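Local coordinates for protein probable benzoylformate decarboxylase (Rhodococcus jostii, PDB 7ORX) that belongs to the thiamine diphosphate-dependent enzyme family and binds thiamine diphosphate in a four-chain assembly, at residues G19-F24 with D40-V45. Sequence-based numbering, arbitrary orientation.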
# COMPACT_ATOMS: atom_id res chain seq x y z
N GLY C 19 -24.53 -20.49 1.72
CA GLY C 19 -25.38 -20.22 0.54
C GLY C 19 -24.61 -19.82 -0.71
O GLY C 19 -25.30 -19.51 -1.65
N LEU C 20 -23.28 -19.83 -0.75
CA LEU C 20 -22.46 -19.45 -1.95
C LEU C 20 -22.30 -20.63 -2.91
O LEU C 20 -21.15 -20.96 -3.26
CB LEU C 20 -21.07 -18.96 -1.55
CG LEU C 20 -20.99 -17.51 -1.09
CD1 LEU C 20 -21.70 -17.34 0.25
CD2 LEU C 20 -19.54 -17.09 -0.94
N THR C 21 -23.42 -21.17 -3.41
CA THR C 21 -23.46 -22.33 -4.32
C THR C 21 -23.48 -21.91 -5.80
O THR C 21 -23.47 -22.80 -6.65
CB THR C 21 -24.66 -23.19 -3.96
OG1 THR C 21 -25.74 -22.29 -3.78
CG2 THR C 21 -24.43 -23.97 -2.69
N THR C 22 -23.45 -20.61 -6.10
CA THR C 22 -23.34 -20.09 -7.47
C THR C 22 -22.01 -19.37 -7.61
O THR C 22 -21.75 -18.44 -6.87
CB THR C 22 -24.52 -19.16 -7.76
OG1 THR C 22 -25.68 -19.91 -7.45
CG2 THR C 22 -24.55 -18.69 -9.19
N VAL C 23 -21.18 -19.81 -8.54
CA VAL C 23 -19.79 -19.31 -8.67
C VAL C 23 -19.61 -18.66 -10.06
O VAL C 23 -19.88 -19.33 -11.08
CB VAL C 23 -18.82 -20.48 -8.46
CG1 VAL C 23 -17.37 -20.07 -8.55
CG2 VAL C 23 -19.11 -21.17 -7.17
N PHE C 24 -19.20 -17.40 -10.13
CA PHE C 24 -18.97 -16.69 -11.40
C PHE C 24 -17.46 -16.74 -11.67
O PHE C 24 -16.75 -16.50 -10.71
CB PHE C 24 -19.55 -15.29 -11.28
CG PHE C 24 -21.04 -15.26 -11.05
CD1 PHE C 24 -21.59 -15.40 -9.78
CD2 PHE C 24 -21.91 -15.10 -12.12
CE1 PHE C 24 -22.96 -15.35 -9.59
CE2 PHE C 24 -23.28 -15.06 -11.92
CZ PHE C 24 -23.80 -15.19 -10.65
N ASP C 40 -21.67 -31.22 -7.13
CA ASP C 40 -22.75 -31.25 -8.14
C ASP C 40 -23.85 -30.24 -7.81
O ASP C 40 -24.45 -29.77 -8.77
CB ASP C 40 -23.30 -32.67 -8.29
CG ASP C 40 -22.33 -33.56 -9.05
OD1 ASP C 40 -21.36 -32.99 -9.62
OD2 ASP C 40 -22.55 -34.82 -9.06
N ASP C 41 -24.11 -29.90 -6.55
CA ASP C 41 -25.18 -28.93 -6.18
C ASP C 41 -24.73 -27.48 -6.48
O ASP C 41 -25.54 -26.55 -6.31
CB ASP C 41 -25.69 -29.16 -4.74
CG ASP C 41 -24.63 -29.10 -3.65
OD1 ASP C 41 -23.59 -29.82 -3.78
OD2 ASP C 41 -24.84 -28.33 -2.66
N PHE C 42 -23.48 -27.26 -6.89
CA PHE C 42 -22.91 -25.92 -7.20
C PHE C 42 -23.00 -25.68 -8.72
O PHE C 42 -22.79 -26.66 -9.49
CB PHE C 42 -21.42 -25.83 -6.84
CG PHE C 42 -21.10 -25.59 -5.39
CD1 PHE C 42 -21.59 -26.41 -4.39
CD2 PHE C 42 -20.26 -24.55 -5.02
CE1 PHE C 42 -21.28 -26.19 -3.07
CE2 PHE C 42 -19.97 -24.31 -3.69
CZ PHE C 42 -20.48 -25.14 -2.72
N ARG C 43 -23.26 -24.43 -9.13
CA ARG C 43 -23.27 -24.05 -10.55
C ARG C 43 -22.17 -23.04 -10.82
O ARG C 43 -22.06 -22.11 -10.08
CB ARG C 43 -24.64 -23.58 -11.04
CG ARG C 43 -25.30 -22.39 -10.36
CD ARG C 43 -26.73 -22.48 -10.91
NE ARG C 43 -27.58 -21.30 -11.08
CZ ARG C 43 -28.16 -20.63 -10.10
NH1 ARG C 43 -27.96 -20.98 -8.84
NH2 ARG C 43 -28.93 -19.59 -10.36
N TYR C 44 -21.37 -23.29 -11.85
CA TYR C 44 -20.32 -22.36 -12.31
C TYR C 44 -20.89 -21.56 -13.47
O TYR C 44 -21.51 -22.14 -14.39
CB TYR C 44 -19.07 -23.14 -12.69
CG TYR C 44 -17.85 -22.32 -13.01
CD1 TYR C 44 -16.98 -21.90 -12.02
CD2 TYR C 44 -17.55 -22.00 -14.32
CE1 TYR C 44 -15.82 -21.19 -12.33
CE2 TYR C 44 -16.43 -21.27 -14.65
CZ TYR C 44 -15.54 -20.89 -13.66
OH TYR C 44 -14.43 -20.16 -14.02
N VAL C 45 -20.72 -20.24 -13.45
CA VAL C 45 -21.19 -19.38 -14.56
C VAL C 45 -19.97 -18.74 -15.21
O VAL C 45 -19.35 -17.88 -14.63
CB VAL C 45 -22.22 -18.36 -14.05
CG1 VAL C 45 -22.70 -17.52 -15.20
CG2 VAL C 45 -23.40 -19.00 -13.34
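T22-F24 and R43-V45 pair as parallel strands, their axes 4.7 Å apart and 23° from exact alignment, with T22 beside R43, V23 beside Y44 and F24 beside V45. Three backbone bonds zip them together: R43 N to T21 O (3.0 Å), V23 N to R43 O (2.9 Å) and V45 N to V23 O (2.7 Å). V23 thus bonds through both its N and its O to the strand at its side. Just before the strands, the F42 ring lies against T21, whose CA makes a CH-pi contact 4.0 Å from the ring centroid, over one face; T21 CG2 sits over a ring face too, while V23 CG2 meets the edge, and Y12 joins the ring edge-to-face. V23 CG1, anti to the backbone N (chi1 -179°), reaches Y44 CD1 at 3.9 Å. Y44 also packs on P27 of the thiamine diphosphate pocket and on P477 of the second subunit, its side chain about 9 Å from a bound thiamine diphosphate. On the other side of the sheet, F24 and V45 lie side by side, CD2 to CB 3.8 Å, both touching M56 of helix 50-64 and L418 of helix 409-418. There too R43, extended from CG to NE, runs beside T22, whose CG2 lies over one face of the guanidinium. D41 OD2 forms a salt bridge with R16. This is the edge of the N-terminal domain's parallel sheet, within this chain: strand 22-25 is flanked by 43-46 and 68-73. Backbone bonds and apolar packing therefore join the strands, while D41 and R43 are the contact's exposed residues.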